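Local structure of methylmalonate-semialdehyde dehydrogenase (Oceanimonas doudoroffii, 4ZZ7) at residues H93-D99 with G277-R282; V157-M161 with V223-G227; K244-A248 with R472-K476. The protein oxidises methylmalonate semialdehyde with NAD as cofactor in an acylating, coenzyme A-dependent reaction, as a member of the aldehyde dehydrogenase family. Residues are numbered along the deposited sequence.

Contact 1 of 3, residues H93-D99 with G277-R282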
loop_
_atom_site.group_PDB
_atom_site.type_symbol
_atom_site.label_atom_id
_atom_site.label_comp_id
_atom_site.label_asym_id
_atom_site.label_seq_id
_atom_site.Cartn_x
_atom_site.Cartn_y
_atom_site.Cartn_z
ATOM N N HIS A 93 10.057 12.075 37.357
ATOM C CA HIS A 93 10.196 13.158 36.379
ATOM C C HIS A 93 9.675 14.515 36.918
ATOM O O HIS A 93 10.303 15.554 36.701
ATOM C CB HIS A 93 9.423 12.793 35.123
ATOM C CG HIS A 93 9.498 13.818 34.038
ATOM N ND1 HIS A 93 8.824 15.014 34.089
ATOM C CD2 HIS A 93 10.127 13.793 32.846
ATOM C CE1 HIS A 93 9.056 15.689 32.981
ATOM N NE2 HIS A 93 9.839 14.968 32.207
ATOM N N GLY A 94 8.496 14.492 37.552
ATOM C CA GLY A 94 7.908 15.665 38.187
ATOM C C GLY A 94 6.671 16.229 37.516
ATOM O O GLY A 94 6.021 17.147 38.064
ATOM N N LYS A 95 6.326 15.671 36.353
ATOM C CA LYS A 95 5.270 16.264 35.501
ATOM C C LYS A 95 3.870 16.035 36.049
ATOM O O LYS A 95 3.594 15.014 36.677
ATOM C CB LYS A 95 5.363 15.828 34.026
ATOM C CG LYS A 95 5.210 14.354 33.754
ATOM C CD LYS A 95 5.133 14.075 32.259
ATOM C CE LYS A 95 6.475 14.183 31.553
ATOM N NZ LYS A 95 6.395 13.697 30.149
ATOM N N ILE A 96 2.986 16.993 35.815
ATOM C CA ILE A 96 1.748 16.991 36.578
ATOM C C ILE A 96 0.735 16.093 35.849
ATOM O O ILE A 96 0.912 15.780 34.675
ATOM C CB ILE A 96 1.265 18.418 37.023
ATOM C CG1 ILE A 96 0.152 18.956 36.136
ATOM C CG2 ILE A 96 2.426 19.410 37.196
ATOM C CD1 ILE A 96 -1.204 18.917 36.825
ATOM N N ALA A 97 -0.277 15.636 36.591
ATOM C CA ALA A 97 -1.272 14.663 36.112
ATOM C C ALA A 97 -1.577 14.758 34.613
ATOM O O ALA A 97 -1.390 13.794 33.884
ATOM C CB ALA A 97 -2.554 14.790 36.912
ATOM N N HIS A 98 -2.028 15.917 34.149
ATOM C CA HIS A 98 -2.441 16.048 32.745
ATOM C C HIS A 98 -1.315 15.786 31.737
ATOM O O HIS A 98 -1.584 15.183 30.707
ATOM C CB HIS A 98 -3.071 17.412 32.462
ATOM C CG HIS A 98 -2.101 18.543 32.518
ATOM N ND1 HIS A 98 -1.961 19.342 33.628
ATOM C CD2 HIS A 98 -1.196 18.986 31.620
ATOM C CE1 HIS A 98 -1.028 20.247 33.402
ATOM N NE2 HIS A 98 -0.536 20.042 32.199
ATOM N N ASP A 99 -0.084 16.230 32.006
ATOM C CA ASP A 99 1.040 15.944 31.102
ATOM C C ASP A 99 1.376 14.468 31.124
ATOM O O ASP A 99 1.733 13.911 30.104
ATOM C CB ASP A 99 2.313 16.724 31.454
ATOM C CG ASP A 99 2.390 18.080 30.772
ATOM O OD1 ASP A 99 2.235 18.137 29.528
ATOM O OD2 ASP A 99 2.651 19.093 31.480
ATOM N N GLY A 277 4.905 23.605 28.395
ATOM C CA GLY A 277 4.393 22.284 28.736
ATOM C C GLY A 277 5.534 21.355 29.054
ATOM O O GLY A 277 6.651 21.526 28.553
ATOM N N SER A 278 5.260 20.396 29.929
ATOM C CA SER A 278 6.290 19.498 30.458
ATOM C C SER A 278 7.598 20.263 30.754
ATOM O O SER A 278 8.701 19.749 30.516
ATOM C CB SER A 278 6.520 18.291 29.514
ATOM O OG SER A 278 5.349 17.491 29.379
ATOM N N SER A 279 7.444 21.487 31.272
ATOM C CA SER A 279 8.550 22.361 31.679
ATOM C C SER A 279 9.571 22.574 30.560
ATOM O O SER A 279 10.768 22.695 30.825
ATOM C CB SER A 279 9.238 21.803 32.926
ATOM O OG SER A 279 8.281 21.304 33.851
ATOM N N GLY A 280 9.086 22.608 29.310
ATOM C CA GLY A 280 9.933 22.683 28.114
ATOM C C GLY A 280 10.860 21.500 27.814
ATOM O O GLY A 280 11.651 21.562 26.874
ATOM N N GLU A 281 10.755 20.417 28.586
ATOM C CA GLU A 281 11.688 19.281 28.528
ATOM C C GLU A 281 11.126 18.259 27.575
ATOM O O GLU A 281 10.686 17.188 27.975
ATOM C CB GLU A 281 11.834 18.627 29.909
ATOM C CG GLU A 281 12.524 19.432 31.004
ATOM C CD GLU A 281 12.557 18.661 32.314
ATOM O OE1 GLU A 281 11.492 18.172 32.723
ATOM O OE2 GLU A 281 13.641 18.520 32.927
ATOM N N ARG A 282 11.133 18.627 26.307
ATOM C CA ARG A 282 10.376 17.940 25.267
ATOM C C ARG A 282 11.147 18.197 23.969
ATOM O O ARG A 282 11.561 19.325 23.677
ATOM C CB ARG A 282 8.910 18.477 25.218
ATOM C CG ARG A 282 7.879 17.626 24.457
ATOM C CD ARG A 282 6.454 17.643 25.034
ATOM N NE ARG A 282 5.765 18.922 24.888
ATOM C CZ ARG A 282 4.665 19.307 25.561
ATOM N NH1 ARG A 282 4.077 18.522 26.468
ATOM N NH2 ARG A 282 4.149 20.519 25.338
HETATM O O HOH W 1 11.565 17.181 35.196
#
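A helix start and a loop of the aldehyde dehydrogenase fold are held together almost wholly by polar groups, and one carboxylate, that of Asp99, carries most of the work. Segment 93-99 turns from helix 82-92 into helix 97-115; Gly94, with positive phi, makes the turn. Segment 277-282 lies in the loop between helix 264-276 and strand 286-292 that leads to Cys283, probably the catalytic cysteine, as in other family members. Asp99, in the first turn of helix 97-115, takes two weak hydrogen bonds from Ser278, one from OG to OD1 (3.2 Å) and one from the backbone N to OD2 (3.3 Å). Asp99 OD1 also forms a salt bridge with Arg282 NH1 at 3.6 Å, at the guanidinium edge. The carboxylate thus ties both ends of a loop kept coiled by bonds such as Gly280 N to Gly277 O at 2.8 Å. Lys95 NZ, 4.0 Å from Ser278 OG, is bound to Glu103 (salt bridge) and Asn152 O (hydrogen bond). Glu281, centre of an inverse gamma turn, is held by Ile327 N through OE2. Glu281 OE1 approaches His93 CE1 (3.5 Å), and a water lies between Glu281 OE1 (2.7 Å) and backbone His93 O (2.6 Å).

Contact 2 of 3, residues V157-M161 with V223-G227. With NAD (nicotinamide-adenine-dinucleotide), chain M.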
loop_
_atom_site.group_PDB
_atom_site.type_symbol
_atom_site.label_atom_id
_atom_site.label_comp_id
_atom_site.label_asym_id
_atom_site.label_seq_id
_atom_site.Cartn_x
_atom_site.Cartn_y
_atom_site.Cartn_z
ATOM N N VAL A 157 7.935 7.100 25.107
ATOM C CA VAL A 157 9.040 6.794 24.187
ATOM C C VAL A 157 9.349 5.284 24.215
ATOM O O VAL A 157 9.511 4.695 23.163
ATOM C CB VAL A 157 10.290 7.704 24.367
ATOM C CG1 VAL A 157 11.498 7.077 23.701
ATOM C CG2 VAL A 157 10.056 9.080 23.731
ATOM N N PRO A 158 9.379 4.641 25.398
ATOM C CA PRO A 158 9.518 3.176 25.333
ATOM C C PRO A 158 8.392 2.473 24.564
ATOM O O PRO A 158 8.651 1.466 23.902
ATOM C CB PRO A 158 9.554 2.763 26.804
ATOM C CG PRO A 158 10.196 3.929 27.474
ATOM C CD PRO A 158 9.655 5.143 26.753
ATOM N N LEU A 159 7.175 3.022 24.626
ATOM C CA LEU A 159 6.044 2.504 23.841
ATOM C C LEU A 159 6.182 2.801 22.346
ATOM O O LEU A 159 5.544 2.189 21.502
ATOM C CB LEU A 159 4.725 3.033 24.385
ATOM C CG LEU A 159 4.373 2.473 25.769
ATOM C CD1 LEU A 159 3.265 3.321 26.403
ATOM C CD2 LEU A 159 4.018 0.972 25.753
ATOM N N TRP A 160 7.049 3.729 22.004
ATOM C CA TRP A 160 7.455 3.874 20.621
ATOM C C TRP A 160 8.063 2.605 20.071
ATOM O O TRP A 160 7.916 2.305 18.889
ATOM C CB TRP A 160 8.476 5.007 20.478
ATOM C CG TRP A 160 7.889 6.379 20.581
ATOM C CD1 TRP A 160 6.608 6.714 20.913
ATOM C CD2 TRP A 160 8.568 7.607 20.333
ATOM N NE1 TRP A 160 6.446 8.082 20.876
ATOM C CE2 TRP A 160 7.637 8.651 20.528
ATOM C CE3 TRP A 160 9.872 7.928 19.961
ATOM C CZ2 TRP A 160 7.968 9.974 20.359
ATOM C CZ3 TRP A 160 10.194 9.233 19.789
ATOM C CH2 TRP A 160 9.251 10.253 19.990
ATOM N N MET A 161 8.759 1.867 20.923
ATOM C CA MET A 161 9.673 0.832 20.471
ATOM C C MET A 161 9.156 -0.588 20.643
ATOM O O MET A 161 8.956 -1.307 19.660
ATOM C CB MET A 161 11.003 0.986 21.215
ATOM C CG MET A 161 11.689 2.326 20.986
ATOM S SD MET A 161 13.242 2.440 21.895
ATOM C CE MET A 161 13.609 4.194 21.742
ATOM N N VAL A 223 19.098 -1.576 17.072
ATOM C CA VAL A 223 19.082 -0.643 18.193
ATOM C C VAL A 223 18.268 0.626 17.900
ATOM O O VAL A 223 18.608 1.386 16.994
ATOM C CB VAL A 223 20.525 -0.254 18.575
ATOM C CG1 VAL A 223 20.532 0.706 19.766
ATOM C CG2 VAL A 223 21.349 -1.512 18.864
ATOM N N SER A 224 17.213 0.846 18.687
ATOM C CA SER A 224 16.412 2.094 18.658
ATOM C C SER A 224 16.815 3.032 19.804
ATOM O O SER A 224 16.555 2.734 20.978
ATOM C CB SER A 224 14.912 1.785 18.788
ATOM O OG SER A 224 14.373 1.202 17.610
ATOM N N PHE A 225 17.452 4.154 19.460
ATOM C CA PHE A 225 17.856 5.150 20.456
ATOM C C PHE A 225 17.059 6.392 20.274
ATOM O O PHE A 225 16.855 6.819 19.147
ATOM C CB PHE A 225 19.336 5.541 20.356
ATOM C CG PHE A 225 19.743 6.624 21.333
ATOM C CD1 PHE A 225 20.015 6.320 22.637
ATOM C CD2 PHE A 225 19.824 7.955 20.939
ATOM C CE1 PHE A 225 20.359 7.311 23.536
ATOM C CE2 PHE A 225 20.170 8.953 21.833
ATOM C CZ PHE A 225 20.439 8.630 23.133
ATOM N N VAL A 226 16.639 6.965 21.405
ATOM C CA VAL A 226 16.004 8.289 21.476
ATOM C C VAL A 226 16.709 9.046 22.605
ATOM O O VAL A 226 16.833 8.536 23.710
ATOM C CB VAL A 226 14.479 8.186 21.746
ATOM C CG1 VAL A 226 13.854 9.552 21.974
ATOM C CG2 VAL A 226 13.800 7.530 20.567
ATOM N N GLY A 227 17.190 10.248 22.318
ATOM C CA GLY A 227 17.893 11.046 23.318
ATOM C C GLY A 227 18.575 12.255 22.703
ATOM O O GLY A 227 18.094 12.794 21.704
HETATM P PA NAD M . 20.599 11.361 26.760
HETATM O O1A NAD M . 21.503 11.545 27.976
HETATM O O2A NAD M . 21.005 11.855 25.382
HETATM O O5B NAD M . 20.320 9.773 26.570
HETATM C C5B NAD M . 19.256 9.064 27.222
HETATM C C4B NAD M . 19.565 7.572 27.344
HETATM O O4B NAD M . 20.899 7.296 26.908
HETATM C C3B NAD M . 19.475 7.041 28.771
HETATM O O3B NAD M . 18.805 5.779 28.732
HETATM C C2B NAD M . 20.921 6.957 29.255
HETATM O O2B NAD M . 21.285 5.878 30.120
HETATM C C1B NAD M . 21.716 6.796 27.972
HETATM N N9A NAD M . 23.032 7.501 28.015
HETATM C C8A NAD M . 23.276 8.727 28.565
HETATM N N7A NAD M . 24.573 9.067 28.408
HETATM C C5A NAD M . 25.192 8.053 27.753
HETATM C C6A NAD M . 26.580 7.774 27.279
HETATM N N6A NAD M . 27.557 8.682 27.488
HETATM N N1A NAD M . 26.814 6.599 26.635
HETATM C C2A NAD M . 25.822 5.680 26.429
HETATM N N3A NAD M . 24.542 5.858 26.820
HETATM C C4A NAD M . 24.174 7.005 27.484
HETATM O O3 NAD M . 19.118 11.979 27.099
HETATM P PN NAD M . 18.483 12.441 28.537
HETATM O O1N NAD M . 18.171 11.228 29.419
HETATM O O2N NAD M . 19.194 13.654 29.152
HETATM O O5D NAD M . 17.113 12.976 27.891
HETATM C C5D NAD M . 17.071 14.259 27.244
HETATM C C4D NAD M . 17.248 14.235 25.712
HETATM O O4D NAD M . 16.204 13.550 24.983
HETATM C C3D NAD M . 17.255 15.666 25.150
HETATM O O3D NAD M . 18.584 16.076 24.811
HETATM C C2D NAD M . 16.324 15.670 23.927
HETATM O O2D NAD M . 16.919 16.319 22.798
HETATM C C1D NAD M . 16.074 14.189 23.701
HETATM N N1N NAD M . 14.801 13.855 23.070
HETATM C C2N NAD M . 14.829 13.590 21.758
HETATM C C3N NAD M . 13.663 13.247 21.080
HETATM C C7N NAD M . 13.629 12.972 19.595
HETATM O O7N NAD M . 14.068 13.751 18.740
HETATM N N7N NAD M . 13.046 11.843 19.231
HETATM C C4N NAD M . 12.475 13.148 21.795
HETATM C C5N NAD M . 12.458 13.416 23.158
HETATM C C6N NAD M . 13.657 13.770 23.782
#
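Helix 156-167 packs on strand 220-226 of the Rossmann-like NAD-binding sheet, the two short axes 9.6 Å apart and running nearly antiparallel at 158°. No hydrogen bond joins them; the fit is one of shape. Val226 is the main bump on the strand: its side chain enters a hollow walled by Val157, Trp160 and Met161, on one side of the helix. Val157 CG1 packs on Val226 CB at 3.7 Å, while Val226 CG2 meets Met161 CE at 3.5 Å and Trp160 CE3 at 4.0 Å. Met161 is the return bump. Extended beyond chi1, it reaches obliquely over the strand, with Met161 SD 3.6 Å from Ser224 CB and Met161 CE 3.4 Å from Ser224 O. Ser224 and Val226 point CB toward the helix; Phe225 between them points away, packing on helix 229-241, and its ring edge borders the NAD adenosine ribose, CE1 lying 3.4 Å from O4B. Strand end and helix thus form part of the cofactor pocket. Gly227, just past the strand, places its O 3.2 Å from NAD C1D. At the nicotinamide end, NAD N7N lies 3.7 Å from Val226 CG1 and 3.9 Å from Trp160 CZ3, near the indole plane.

Contact 3 of 3, residues K244-A248 with R472-K476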
loop_
_atom_site.group_PDB
_atom_site.type_symbol
_atom_site.label_atom_id
_atom_site.label_comp_id
_atom_site.label_asym_id
_atom_site.label_seq_id
_atom_site.Cartn_x
_atom_site.Cartn_y
_atom_site.Cartn_z
ATOM N N LYS A 244 25.267 -4.101 13.198
ATOM C CA LYS A 244 23.818 -3.972 13.419
ATOM C C LYS A 244 23.187 -2.608 13.055
ATOM O O LYS A 244 23.776 -1.543 13.247
ATOM C CB LYS A 244 23.445 -4.340 14.851
ATOM C CG LYS A 244 23.872 -3.314 15.890
ATOM C CD LYS A 244 24.009 -3.943 17.270
ATOM C CE LYS A 244 25.204 -4.874 17.355
ATOM N NZ LYS A 244 25.171 -5.632 18.621
ATOM N N ARG A 245 21.962 -2.699 12.529
ATOM C CA ARG A 245 21.188 -1.557 12.104
ATOM C C ARG A 245 20.796 -0.711 13.303
ATOM O O ARG A 245 20.788 -1.200 14.442
ATOM C CB ARG A 245 19.950 -2.020 11.368
ATOM C CG ARG A 245 19.021 -2.898 12.187
ATOM C CD ARG A 245 17.672 -3.090 11.513
ATOM N NE ARG A 245 17.720 -3.964 10.341
ATOM C CZ ARG A 245 16.689 -4.197 9.528
ATOM N NH1 ARG A 245 15.493 -3.637 9.749
ATOM N NH2 ARG A 245 16.846 -5.010 8.486
ATOM N N CYS A 246 20.453 0.547 13.041
ATOM C CA CYS A 246 20.212 1.508 14.106
ATOM C C CYS A 246 19.397 2.697 13.609
ATOM O O CYS A 246 19.449 3.058 12.432
ATOM C CB CYS A 246 21.562 1.988 14.697
ATOM S SG CYS A 246 21.509 3.242 16.024
ATOM N N GLN A 247 18.628 3.275 14.534
ATOM C CA GLN A 247 17.947 4.565 14.357
ATOM C C GLN A 247 18.199 5.340 15.659
ATOM O O GLN A 247 17.866 4.868 16.750
ATOM C CB GLN A 247 16.432 4.399 14.052
ATOM C CG GLN A 247 15.623 3.652 15.135
ATOM C CD GLN A 247 14.154 3.318 14.816
ATOM O OE1 GLN A 247 13.482 2.662 15.631
ATOM N NE2 GLN A 247 13.638 3.776 13.672
ATOM N N ALA A 248 18.815 6.504 15.552
ATOM C CA ALA A 248 19.071 7.311 16.709
ATOM C C ALA A 248 18.504 8.697 16.512
ATOM O O ALA A 248 18.926 9.445 15.636
ATOM C CB ALA A 248 20.552 7.394 16.956
ATOM N N ARG A 472 9.130 -1.595 9.412
ATOM C CA ARG A 472 10.278 -1.843 8.538
ATOM C C ARG A 472 11.629 -1.892 9.247
ATOM O O ARG A 472 12.564 -2.583 8.782
ATOM C CB ARG A 472 10.315 -0.815 7.411
ATOM C CG ARG A 472 9.127 -0.959 6.491
ATOM C CD ARG A 472 9.103 -2.289 5.737
ATOM N NE ARG A 472 9.997 -2.215 4.579
ATOM C CZ ARG A 472 11.234 -2.724 4.509
ATOM N NH1 ARG A 472 11.802 -3.406 5.532
ATOM N NH2 ARG A 472 11.922 -2.560 3.388
ATOM N N PHE A 473 11.736 -1.158 10.350
ATOM C CA PHE A 473 12.962 -1.172 11.126
ATOM C C PHE A 473 13.060 -2.416 11.962
ATOM O O PHE A 473 14.155 -2.955 12.112
ATOM C CB PHE A 473 13.083 0.033 12.030
ATOM C CG PHE A 473 14.381 0.063 12.780
ATOM C CD1 PHE A 473 15.553 0.448 12.142
ATOM C CD2 PHE A 473 14.442 -0.327 14.106
ATOM C CE1 PHE A 473 16.751 0.473 12.823
ATOM C CE2 PHE A 473 15.642 -0.319 14.794
ATOM C CZ PHE A 473 16.794 0.083 14.153
ATOM N N TYR A 474 11.921 -2.859 12.505
ATOM C CA TYR A 474 11.883 -4.054 13.345
ATOM C C TYR A 474 11.705 -5.344 12.555
ATOM O O TYR A 474 11.516 -6.397 13.148
ATOM C CB TYR A 474 10.817 -3.924 14.447
ATOM C CG TYR A 474 11.096 -2.802 15.408
ATOM C CD1 TYR A 474 12.356 -2.601 15.902
ATOM C CD2 TYR A 474 10.087 -1.956 15.847
ATOM C CE1 TYR A 474 12.620 -1.575 16.778
ATOM C CE2 TYR A 474 10.343 -0.933 16.729
ATOM C CZ TYR A 474 11.625 -0.753 17.185
ATOM O OH TYR A 474 11.976 0.245 18.058
ATOM N N THR A 475 11.777 -5.281 11.233
ATOM C CA THR A 475 11.820 -6.518 10.443
ATOM C C THR A 475 12.897 -6.505 9.375
ATOM O O THR A 475 13.486 -5.449 9.086
ATOM C CB THR A 475 10.493 -6.778 9.718
ATOM O OG1 THR A 475 10.281 -5.748 8.741
ATOM C CG2 THR A 475 9.336 -6.869 10.724
ATOM N N LYS A 476 13.131 -7.680 8.784
ATOM C CA LYS A 476 14.019 -7.792 7.612
ATOM C C LYS A 476 13.316 -8.412 6.405
ATOM O O LYS A 476 12.559 -9.381 6.519
ATOM C CB LYS A 476 15.329 -8.513 7.928
ATOM C CG LYS A 476 15.187 -9.688 8.843
ATOM C CD LYS A 476 16.536 -10.286 9.133
ATOM C CE LYS A 476 16.375 -11.533 10.003
ATOM N NZ LYS A 476 17.661 -12.265 10.207
HETATM O O HOH W 2 10.622 2.817 16.435
#
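Phe473 slots its ring between two side chains of strand 245-249, Arg245 over one face and Gln247 over the other. Both make CH-pi contacts: Gln247 CG sits 4.0 Å from the Phe473 ring centroid and Arg245 CD 4.3 Å from it. Cys246, between them in sequence, points its side chain away, and its carbonyl C comes 3.5 Å from Phe473 CE1. Beyond the ring, Arg245 reaches the backbone where helix 467-473 ends. Arg245 NH1 donates to Phe473 O at 2.8 Å and, more weakly, to Arg472 O at 3.3 Å and Thr475 O at 2.8 Å, so a single nitrogen gathers carbonyls from both sides of the turn at Tyr474, the first residue to leave helical geometry. Gln247 OE1 and Tyr474 OH both bond to Ser224 on the neighbouring strand; a water also bridges them, 3.0 Å from Gln247 OE1 and, weakly, 3.3 Å from Tyr474 OH. Arg472 forms a salt bridge with Asp469, and Lys476 a cation-pi contact with Trp455, both of the second subunit. This is the junction where the NAD-binding sheet of an aldehyde dehydrogenase meets strand 475-483, which runs into the three-stranded antiparallel sheet of the oligomerisation domain.

In the fold
Contacts 2 and 3 share one sheet, in which strands 220-226 and 245-249 are neighbours, and their centres lie 12 Å apart. Ser224 joins them: Ser224 OG is 2.6 Å from both Gln247 OE1 and Tyr474 OH, probable hydrogen bonds that link the cofactor-binding strand to the turn between helix 467-473 and strand 475-483, beside which Arg472 and Lys476 meet the second subunit. Contact 2 touches NAD directly, whereas the Gln247 side chain stays about 10 Å from it. Contact 1 stands apart, its centre about 19 Å from that of contact 2 and 30 Å from that of contact 3. It nevertheless approaches the same pocket: the side chains of Arg282 and Trp160 each lie about 5 Å from that of Cys283.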